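Local coordinates for protein NADH-rubredoxin oxidoreductase (Clostridium acetobutylicum, PDB 3KLJ) that catalyses NADH-dependent reduction of rubredoxin through one bound FAD, passing electrons into the dioxygen-scavenging chain of an obligate anaerobe, at residues A85-P90 against F235-I241; D34-S40 against I77-E83. One frame throughout, in Å; residues are numbered along the deposited sequence. Where two conformers were deposited one is given.

How the contacts relate
Both contacts belong to the FAD-binding domain and meet the adenosine half of the same FAD, although their centres lie about 18 Å apart. Contact 2 pairs the edge strand 78-80 of the five-stranded parallel sheet with strand 35-38, and its end at Asn-39 and Ser-40 reaches the adenine ribose. The chain then runs from Glu-83 almost directly into Ala-85, where contact 1 starts: strand 85-89 of the three-stranded antiparallel sheet lies against 235-241, and Ala-85 reads the adenine edge. Between nearest side-chain atoms, Ala-85 is about 8 Å from Ser-40 and about 5 Å from Ile-38, so ribose and base are held by neighbouring elements.

Contact 1: residues A85-P90 against F235-I241; sequences ATSIDP and FIKDTEI. With FAD (flavin-adenine dinucleotide), chain B.
Ile-88 packs against Phe-235, Ile-236 and Ile-241. Its CD1 reaches the edge of the Phe-235 ring, near the ring plane, 3.8 Å from CD2 and 4.1 Å from Ile-241 CD1. Ile-88 CG1 stands anti to the carbonyl carbon (chi1 -56°), which directs the methyl into this cluster; Leu-108 and Ile-110 also pack on Ile-88. Phe-235 CB rests on the Thr-86 carbonyl, 3.5 Å from its O, and near Ala-85 O. Further along, Thr-239 CG2 sits 3.3 Å from Ile-88 O, and the Thr-239 and Pro-90 side chains cross at about a right angle.

Strand 85-89 is an edge of the three-stranded antiparallel sheet inserted in the chain between strands 78-80 and 107-110 of the parallel sheet; Thr-86 and Ser-87 both face Thr-96 in a classic beta bulge. In the other segment, a type I turn from Ile-236 to Thr-239 leads into an ST turn.

No polar bond joins the segments. Ile-236 O accepts Thr-239 N and, at 2.8 Å on a lone pair, Thr-239 OG1; Ile-241 N donates to the same OG1. Ala-85 pairs with adenine twice: N donates to FAD N1A (3.0 Å, 161°), and O accepts from FAD N6A (2.9 Å, 159°). Phe-235 CD1 stands 3.6 Å from that N6A.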
loop_
_atom_site.group_PDB
_atom_site.type_symbol
_atom_site.label_atom_id
_atom_site.label_comp_id
_atom_site.label_asym_id
_atom_site.label_seq_id
_atom_site.Cartn_x
_atom_site.Cartn_y
_atom_site.Cartn_z
ATOM N N ALA A 85 8.773 -15.438 -11.786
ATOM C CA ALA A 85 8.909 -15.095 -13.202
ATOM C C ALA A 85 10.038 -14.086 -13.364
ATOM O O ALA A 85 10.125 -13.120 -12.605
ATOM C CB ALA A 85 7.611 -14.534 -13.748
ATOM N N THR A 86 10.911 -14.336 -14.336
ATOM C CA THR A 86 12.056 -13.466 -14.603
ATOM C C THR A 86 11.947 -12.788 -15.962
ATOM O O THR A 86 12.529 -11.726 -16.162
ATOM C CB THR A 86 13.410 -14.235 -14.566
ATOM O OG1 THR A 86 13.301 -15.428 -15.344
ATOM C CG2 THR A 86 13.801 -14.596 -13.134
ATOM N N SER A 87 11.208 -13.409 -16.882
ATOM C CA SER A 87 11.114 -12.953 -18.275
ATOM C C SER A 87 9.717 -13.146 -18.838
ATOM O O SER A 87 9.006 -14.073 -18.442
ATOM C CB SER A 87 12.092 -13.732 -19.164
ATOM O OG SER A 87 13.302 -13.033 -19.348
ATOM N N ILE A 88 9.342 -12.271 -19.768
ATOM C CA ILE A 88 8.130 -12.432 -20.566
ATOM C C ILE A 88 8.495 -12.320 -22.049
ATOM O O ILE A 88 9.188 -11.384 -22.455
ATOM C CB ILE A 88 7.022 -11.384 -20.232
ATOM C CG1 ILE A 88 6.659 -11.397 -18.748
ATOM C CG2 ILE A 88 5.760 -11.659 -21.060
ATOM C CD1 ILE A 88 5.810 -10.189 -18.313
ATOM N N ASP A 89 8.026 -13.287 -22.836
ATOM C CA ASP A 89 8.134 -13.269 -24.294
ATOM C C ASP A 89 6.721 -13.151 -24.898
ATOM O O ASP A 89 6.077 -14.160 -25.195
ATOM C CB ASP A 89 8.868 -14.531 -24.768
ATOM C CG ASP A 89 8.916 -14.670 -26.280
ATOM O OD1 ASP A 89 9.363 -15.740 -26.733
ATOM O OD2 ASP A 89 8.522 -13.737 -27.018
ATOM N N PRO A 90 6.230 -11.908 -25.063
ATOM C CA PRO A 90 4.857 -11.651 -25.501
ATOM C C PRO A 90 4.435 -12.226 -26.844
ATOM O O PRO A 90 3.258 -12.562 -26.995
ATOM C CB PRO A 90 4.797 -10.127 -25.549
ATOM C CG PRO A 90 5.703 -9.721 -24.417
ATOM C CD PRO A 90 6.871 -10.668 -24.580
ATOM N N PHE A 235 10.929 -7.848 -14.211
ATOM C CA PHE A 235 10.740 -8.906 -15.226
ATOM C C PHE A 235 10.152 -8.432 -16.574
ATOM O O PHE A 235 10.113 -9.203 -17.525
ATOM C CB PHE A 235 9.900 -10.063 -14.663
ATOM C CG PHE A 235 8.571 -9.630 -14.128
ATOM C CD1 PHE A 235 8.430 -9.289 -12.794
ATOM C CD2 PHE A 235 7.462 -9.541 -14.968
ATOM C CE1 PHE A 235 7.196 -8.859 -12.295
ATOM C CE2 PHE A 235 6.231 -9.111 -14.478
ATOM C CZ PHE A 235 6.098 -8.777 -13.144
ATOM N N ILE A 236 9.686 -7.184 -16.662
ATOM C CA ILE A 236 9.197 -6.655 -17.952
ATOM C C ILE A 236 10.288 -5.968 -18.779
ATOM O O ILE A 236 10.043 -5.602 -19.926
ATOM C CB ILE A 236 7.971 -5.670 -17.808
ATOM C CG1 ILE A 236 8.419 -4.284 -17.305
ATOM C CG2 ILE A 236 6.858 -6.290 -16.974
ATOM C CD1 ILE A 236 7.387 -3.165 -17.506
ATOM N N LYS A 237 11.479 -5.814 -18.194
ATOM C CA LYS A 237 12.575 -4.975 -18.741
ATOM C C LYS A 237 12.926 -5.129 -20.231
ATOM O O LYS A 237 13.336 -4.155 -20.879
ATOM C CB LYS A 237 13.859 -5.124 -17.903
ATOM C CG LYS A 237 14.489 -6.514 -17.938
ATOM C CD LYS A 237 15.988 -6.488 -17.618
ATOM C CE LYS A 237 16.258 -6.756 -16.143
ATOM N NZ LYS A 237 15.826 -8.125 -15.728
ATOM N N ASP A 238 12.780 -6.343 -20.757
ATOM C CA ASP A 238 13.140 -6.593 -22.153
ATOM C C ASP A 238 11.960 -6.440 -23.114
ATOM O O ASP A 238 12.138 -6.475 -24.330
ATOM C CB ASP A 238 13.793 -7.969 -22.308
ATOM C CG ASP A 238 15.247 -7.976 -21.870
ATOM O OD1 ASP A 238 15.786 -6.892 -21.558
ATOM O OD2 ASP A 238 15.852 -9.070 -21.844
ATOM N N THR A 239 10.767 -6.224 -22.572
ATOM C CA THR A 239 9.562 -6.150 -23.390
ATOM C C THR A 239 9.188 -4.709 -23.714
ATOM O O THR A 239 9.804 -3.769 -23.210
ATOM C CB THR A 239 8.379 -6.823 -22.682
ATOM O OG1 THR A 239 7.845 -5.926 -21.701
ATOM C CG2 THR A 239 8.819 -8.121 -22.006
ATOM N N GLU A 240 8.160 -4.549 -24.540
ATOM C CA GLU A 240 7.628 -3.231 -24.836
ATOM C C GLU A 240 6.420 -2.872 -23.972
ATOM O O GLU A 240 5.655 -1.978 -24.321
ATOM C CB GLU A 240 7.304 -3.104 -26.330
ATOM C CG GLU A 240 8.529 -3.156 -27.234
ATOM C CD GLU A 240 9.569 -2.112 -26.869
ATOM O OE1 GLU A 240 10.715 -2.494 -26.545
ATOM O OE2 GLU A 240 9.238 -0.908 -26.892
ATOM N N ILE A 241 6.250 -3.562 -22.843
ATOM C CA ILE A 241 5.160 -3.250 -21.919
ATOM C C ILE A 241 5.418 -1.864 -21.315
ATOM O O ILE A 241 6.456 -1.628 -20.688
ATOM C CB ILE A 241 5.024 -4.309 -20.795
ATOM C CG1 ILE A 241 4.568 -5.660 -21.377
ATOM C CG2 ILE A 241 4.054 -3.822 -19.699
ATOM C CD1 ILE A 241 4.884 -6.853 -20.495
HETATM P PA FAD B . 0.989 -7.979 -3.415
HETATM O O1A FAD B . 2.372 -7.424 -3.197
HETATM O O2A FAD B . 0.178 -8.045 -2.144
HETATM O O5B FAD B . 1.094 -9.429 -4.074
HETATM C C5B FAD B . 1.930 -9.660 -5.194
HETATM C C4B FAD B . 2.523 -11.067 -5.100
HETATM O O4B FAD B . 3.266 -11.353 -6.284
HETATM C C3B FAD B . 3.499 -11.179 -3.933
HETATM O O3B FAD B . 3.161 -12.314 -3.153
HETATM C C2B FAD B . 4.866 -11.336 -4.573
HETATM O O2B FAD B . 5.702 -12.215 -3.854
HETATM C C1B FAD B . 4.520 -11.914 -5.937
HETATM N N9A FAD B . 5.533 -11.635 -6.972
HETATM C C8A FAD B . 6.301 -10.510 -7.109
HETATM N N7A FAD B . 7.097 -10.661 -8.194
HETATM C C5A FAD B . 6.846 -11.860 -8.757
HETATM C C6A FAD B . 7.383 -12.508 -9.870
HETATM N N6A FAD B . 8.509 -12.058 -10.427
HETATM N N1A FAD B . 6.915 -13.768 -10.199
HETATM C C2A FAD B . 5.934 -14.379 -9.441
HETATM N N3A FAD B . 5.416 -13.734 -8.333
HETATM C C4A FAD B . 5.863 -12.488 -7.998
HETATM N N1 FAD B . -3.363 -1.189 1.886
HETATM C C2 FAD B . -4.504 -0.521 2.277
HETATM O O2 FAD B . -5.322 -0.187 1.437
HETATM N N3 FAD B . -4.746 -0.251 3.608
HETATM C C4 FAD B . -3.834 -0.636 4.562
HETATM O O4 FAD B . -4.073 -0.365 5.742
HETATM C C4X FAD B . -2.661 -1.303 4.179
HETATM N N5 FAD B . -1.729 -1.710 5.122
HETATM C C5X FAD B . -0.579 -2.372 4.737
HETATM C C6 FAD B . 0.361 -2.775 5.695
HETATM C C7 FAD B . 1.518 -3.458 5.288
HETATM C C7M FAD B . 2.529 -3.890 6.309
HETATM C C8 FAD B . 1.738 -3.722 3.935
HETATM C C8M FAD B . 2.976 -4.447 3.469
HETATM C C9 FAD B . 0.804 -3.314 2.991
HETATM C C9A FAD B . -0.358 -2.643 3.386
HETATM N N10 FAD B . -1.294 -2.244 2.434
HETATM C C10 FAD B . -2.439 -1.579 2.830
HETATM C "C1'" FAD B . -1.051 -2.510 0.985
HETATM C "C2'" FAD B . -1.782 -3.737 0.483
HETATM O "O2'" FAD B . -1.252 -4.871 1.139
HETATM C "C3'" FAD B . -1.539 -3.822 -1.010
HETATM O "O3'" FAD B . -2.173 -2.733 -1.656
HETATM C "C4'" FAD B . -2.055 -5.110 -1.629
HETATM O "O4'" FAD B . -1.476 -6.238 -0.986
HETATM C "C5'" FAD B . -1.651 -5.131 -3.098
HETATM O "O5'" FAD B . -1.964 -6.406 -3.598
HETATM P P FAD B . -1.242 -6.935 -4.912
HETATM O O1P FAD B . -1.807 -8.302 -5.259
HETATM O O2P FAD B . -1.329 -5.925 -6.029
HETATM O O3P FAD B . 0.325 -7.031 -4.532
#

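Contact 2: residues D34-S40 against I77-E83; sequences DITMINS and IKVITSE. With FAD (flavin-adenine dinucleotide), chain B.
Ile-35 O accepts from Lys-78 N at the start of a parallel ladder that continues through Met-37 N to Lys-78 O (2.7 Å), Ile-80 N to Met-37 O and Asn-39 N to Ile-80 O. The segment axes of strands 35-38 and 78-80 approach to 4.6 Å at 20°, as expected of adjacent strands in the Rossmann-type sheet of the FAD domain. Past the ladder, Glu-83 N reaches Asn-39 O at 2.9 Å from 40° above the carbonyl plane.

The tightly packed face holds Met-37 and Val-79, with Ile-77 beside them. Met-37 CG and SD both lie 3.9 Å from Ile-77 CG2, and the Met-37 and Val-79 side chains lie side by side. Tyr-72 of helix 69-74 and Ala-25 of helix 19-28 cover this face.

On the other face, Thr-36 CG2 touches Ile-80 CD1 at 3.7 Å, and Ile-38 CG2 lies close to Glu-83 O and FAD C2A. This edge is open to solvent at Lys-78, whose chain lies along Thr-36 and bends at chi3 to carry NZ to Asp-34. The salt bridge measures only 2.5 Å from NZ to OD1, so its exact length is doubtful.

At the far end Ser-40 OG meets the ribose hydroxyl FAD O2B in a bond modelled too short for its detail to be trusted. Asn-39 CG stands anti to its own N (chi1 -161°), which carries the amide toward the ribose; OD1 lies 3.0 Å from FAD O3B, a possible but unsettled bond. The chemistry therefore divides by position: backbone bonds fix the strand pair, while polar side chains at its C-terminal end approach the ribose diol, the bond from Ala-17 N to OD1 and a weak one from ND2 to Tyr-43 O probably helping to orient the Asn-39 amide.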
loop_
_atom_site.group_PDB
_atom_site.type_symbol
_atom_site.label_atom_id
_atom_site.label_comp_id
_atom_site.label_asym_id
_atom_site.label_seq_id
_atom_site.Cartn_x
_atom_site.Cartn_y
_atom_site.Cartn_z
ATOM N N ASP A 34 -9.167 -22.977 -17.149
ATOM C CA ASP A 34 -7.762 -23.353 -17.058
ATOM C C ASP A 34 -6.933 -22.169 -16.548
ATOM O O ASP A 34 -6.385 -21.385 -17.335
ATOM C CB ASP A 34 -7.265 -23.836 -18.426
ATOM C CG ASP A 34 -5.852 -24.398 -18.387
ATOM O OD1 ASP A 34 -5.280 -24.565 -17.290
ATOM O OD2 ASP A 34 -5.311 -24.679 -19.475
ATOM N N ILE A 35 -6.848 -22.067 -15.222
ATOM C CA ILE A 35 -6.204 -20.946 -14.535
ATOM C C ILE A 35 -4.993 -21.408 -13.721
ATOM O O ILE A 35 -5.091 -22.333 -12.892
ATOM C CB ILE A 35 -7.200 -20.241 -13.575
ATOM C CG1 ILE A 35 -8.528 -19.937 -14.279
ATOM C CG2 ILE A 35 -6.586 -18.976 -12.965
ATOM C CD1 ILE A 35 -9.718 -19.907 -13.315
ATOM N N THR A 36 -3.861 -20.743 -13.944
ATOM C CA THR A 36 -2.631 -20.997 -13.195
ATOM C C THR A 36 -2.080 -19.718 -12.582
ATOM O O THR A 36 -1.962 -18.699 -13.262
ATOM C CB THR A 36 -1.555 -21.612 -14.106
ATOM O OG1 THR A 36 -2.048 -22.840 -14.630
ATOM C CG2 THR A 36 -0.268 -21.891 -13.350
ATOM N N MET A 37 -1.734 -19.792 -11.301
ATOM C CA MET A 37 -1.131 -18.685 -10.580
ATOM C C MET A 37 0.304 -19.015 -10.215
ATOM O O MET A 37 0.579 -20.082 -9.657
ATOM C CB MET A 37 -1.899 -18.409 -9.293
ATOM C CG MET A 37 -3.392 -18.216 -9.461
ATOM S SD MET A 37 -4.149 -17.801 -7.873
ATOM C CE MET A 37 -3.653 -16.075 -7.782
ATOM N N ILE A 38 1.208 -18.089 -10.524
ATOM C CA ILE A 38 2.603 -18.188 -10.119
ATOM C C ILE A 38 2.828 -17.294 -8.899
ATOM O O ILE A 38 2.462 -16.127 -8.934
ATOM C CB ILE A 38 3.542 -17.727 -11.262
ATOM C CG1 ILE A 38 3.347 -18.600 -12.507
ATOM C CG2 ILE A 38 5.006 -17.745 -10.810
ATOM C CD1 ILE A 38 3.780 -17.921 -13.799
ATOM N N ASN A 39 3.413 -17.824 -7.823
ATOM C CA ASN A 39 3.753 -16.973 -6.667
ATOM C C ASN A 39 5.143 -17.201 -6.100
ATOM O O ASN A 39 5.529 -18.338 -5.836
ATOM C CB ASN A 39 2.714 -17.096 -5.552
ATOM C CG ASN A 39 2.765 -15.925 -4.559
ATOM O OD1 ASN A 39 2.785 -14.736 -4.934
ATOM N ND2 ASN A 39 2.782 -16.265 -3.285
ATOM N N SER A 40 5.874 -16.105 -5.905
ATOM C CA SER A 40 7.249 -16.143 -5.414
ATOM C C SER A 40 7.344 -16.595 -3.953
ATOM O O SER A 40 8.357 -17.173 -3.553
ATOM C CB SER A 40 7.921 -14.781 -5.594
ATOM O OG SER A 40 7.289 -13.797 -4.785
ATOM N N ILE A 77 -8.039 -24.226 -9.490
ATOM C CA ILE A 77 -7.028 -23.220 -9.753
ATOM C C ILE A 77 -5.675 -23.772 -9.332
ATOM O O ILE A 77 -5.492 -24.186 -8.186
ATOM C CB ILE A 77 -7.339 -21.897 -9.016
ATOM C CG1 ILE A 77 -8.601 -21.252 -9.606
ATOM C CG2 ILE A 77 -6.146 -20.948 -9.098
ATOM C CD1 ILE A 77 -9.343 -20.330 -8.639
ATOM N N LYS A 78 -4.737 -23.776 -10.269
ATOM C CA LYS A 78 -3.394 -24.294 -10.036
ATOM C C LYS A 78 -2.448 -23.205 -9.543
ATOM O O LYS A 78 -2.220 -22.195 -10.226
ATOM C CB LYS A 78 -2.857 -24.949 -11.312
ATOM C CG LYS A 78 -3.642 -26.197 -11.722
ATOM C CD LYS A 78 -3.490 -26.529 -13.197
ATOM C CE LYS A 78 -4.311 -25.586 -14.081
ATOM N NZ LYS A 78 -4.047 -25.837 -15.535
ATOM N N VAL A 79 -1.907 -23.407 -8.347
ATOM C CA VAL A 79 -0.976 -22.448 -7.760
ATOM C C VAL A 79 0.415 -23.068 -7.713
ATOM O O VAL A 79 0.612 -24.129 -7.115
ATOM C CB VAL A 79 -1.407 -22.003 -6.349
ATOM C CG1 VAL A 79 -0.459 -20.931 -5.808
ATOM C CG2 VAL A 79 -2.843 -21.478 -6.362
ATOM N N ILE A 80 1.368 -22.421 -8.378
ATOM C CA ILE A 80 2.769 -22.821 -8.281
ATOM C C ILE A 80 3.457 -21.875 -7.298
ATOM O O ILE A 80 3.681 -20.699 -7.608
ATOM C CB ILE A 80 3.491 -22.790 -9.647
ATOM C CG1 ILE A 80 2.552 -23.241 -10.770
ATOM C CG2 ILE A 80 4.748 -23.668 -9.604
ATOM C CD1 ILE A 80 3.071 -22.951 -12.166
ATOM N N THR A 81 3.770 -22.390 -6.109
ATOM C CA THR A 81 4.391 -21.576 -5.055
ATOM C C THR A 81 5.913 -21.614 -5.151
ATOM O O THR A 81 6.481 -22.504 -5.798
ATOM C CB THR A 81 3.965 -22.029 -3.635
ATOM O OG1 THR A 81 4.124 -23.447 -3.527
ATOM C CG2 THR A 81 2.514 -21.644 -3.352
ATOM N N SER A 82 6.550 -20.639 -4.500
ATOM C CA SER A 82 8.002 -20.470 -4.479
ATOM C C SER A 82 8.606 -20.420 -5.888
ATOM O O SER A 82 9.728 -20.875 -6.115
ATOM C CB SER A 82 8.673 -21.548 -3.617
ATOM O OG SER A 82 8.270 -21.440 -2.263
ATOM N N GLU A 83 7.845 -19.862 -6.824
ATOM C CA GLU A 83 8.298 -19.714 -8.200
ATOM C C GLU A 83 8.197 -18.255 -8.651
ATOM O O GLU A 83 7.221 -17.558 -8.358
ATOM C CB GLU A 83 7.525 -20.648 -9.130
ATOM C CG GLU A 83 8.312 -21.065 -10.375
ATOM C CD GLU A 83 9.591 -21.827 -10.057
ATOM O OE1 GLU A 83 10.684 -21.275 -10.311
ATOM O OE2 GLU A 83 9.505 -22.967 -9.550
HETATM P PA FAD B . 0.989 -7.979 -3.415
HETATM O O1A FAD B . 2.372 -7.424 -3.197
HETATM O O2A FAD B . 0.178 -8.045 -2.144
HETATM O O5B FAD B . 1.094 -9.429 -4.074
HETATM C C5B FAD B . 1.930 -9.660 -5.194
HETATM C C4B FAD B . 2.523 -11.067 -5.100
HETATM O O4B FAD B . 3.266 -11.353 -6.284
HETATM C C3B FAD B . 3.499 -11.179 -3.933
HETATM O O3B FAD B . 3.161 -12.314 -3.153
HETATM C C2B FAD B . 4.866 -11.336 -4.573
HETATM O O2B FAD B . 5.702 -12.215 -3.854
HETATM C C1B FAD B . 4.520 -11.914 -5.937
HETATM N N9A FAD B . 5.533 -11.635 -6.972
HETATM C C8A FAD B . 6.301 -10.510 -7.109
HETATM N N7A FAD B . 7.097 -10.661 -8.194
HETATM C C5A FAD B . 6.846 -11.860 -8.757
HETATM C C6A FAD B . 7.383 -12.508 -9.870
HETATM N N6A FAD B . 8.509 -12.058 -10.427
HETATM N N1A FAD B . 6.915 -13.768 -10.199
HETATM C C2A FAD B . 5.934 -14.379 -9.441
HETATM N N3A FAD B . 5.416 -13.734 -8.333
HETATM C C4A FAD B . 5.863 -12.488 -7.998
HETATM N N1 FAD B . -3.363 -1.189 1.886
HETATM C C2 FAD B . -4.504 -0.521 2.277
HETATM O O2 FAD B . -5.322 -0.187 1.437
HETATM N N3 FAD B . -4.746 -0.251 3.608
HETATM C C4 FAD B . -3.834 -0.636 4.562
HETATM O O4 FAD B . -4.073 -0.365 5.742
HETATM C C4X FAD B . -2.661 -1.303 4.179
HETATM N N5 FAD B . -1.729 -1.710 5.122
HETATM C C5X FAD B . -0.579 -2.372 4.737
HETATM C C6 FAD B . 0.361 -2.775 5.695
HETATM C C7 FAD B . 1.518 -3.458 5.288
HETATM C C7M FAD B . 2.529 -3.890 6.309
HETATM C C8 FAD B . 1.738 -3.722 3.935
HETATM C C8M FAD B . 2.976 -4.447 3.469
HETATM C C9 FAD B . 0.804 -3.314 2.991
HETATM C C9A FAD B . -0.358 -2.643 3.386
HETATM N N10 FAD B . -1.294 -2.244 2.434
HETATM C C10 FAD B . -2.439 -1.579 2.830
HETATM C "C1'" FAD B . -1.051 -2.510 0.985
HETATM C "C2'" FAD B . -1.782 -3.737 0.483
HETATM O "O2'" FAD B . -1.252 -4.871 1.139
HETATM C "C3'" FAD B . -1.539 -3.822 -1.010
HETATM O "O3'" FAD B . -2.173 -2.733 -1.656
HETATM C "C4'" FAD B . -2.055 -5.110 -1.629
HETATM O "O4'" FAD B . -1.476 -6.238 -0.986
HETATM C "C5'" FAD B . -1.651 -5.131 -3.098
HETATM O "O5'" FAD B . -1.964 -6.406 -3.598
HETATM P P FAD B . -1.242 -6.935 -4.912
HETATM O O1P FAD B . -1.807 -8.302 -5.259
HETATM O O2P FAD B . -1.329 -5.925 -6.029
HETATM O O3P FAD B . 0.325 -7.031 -4.532
#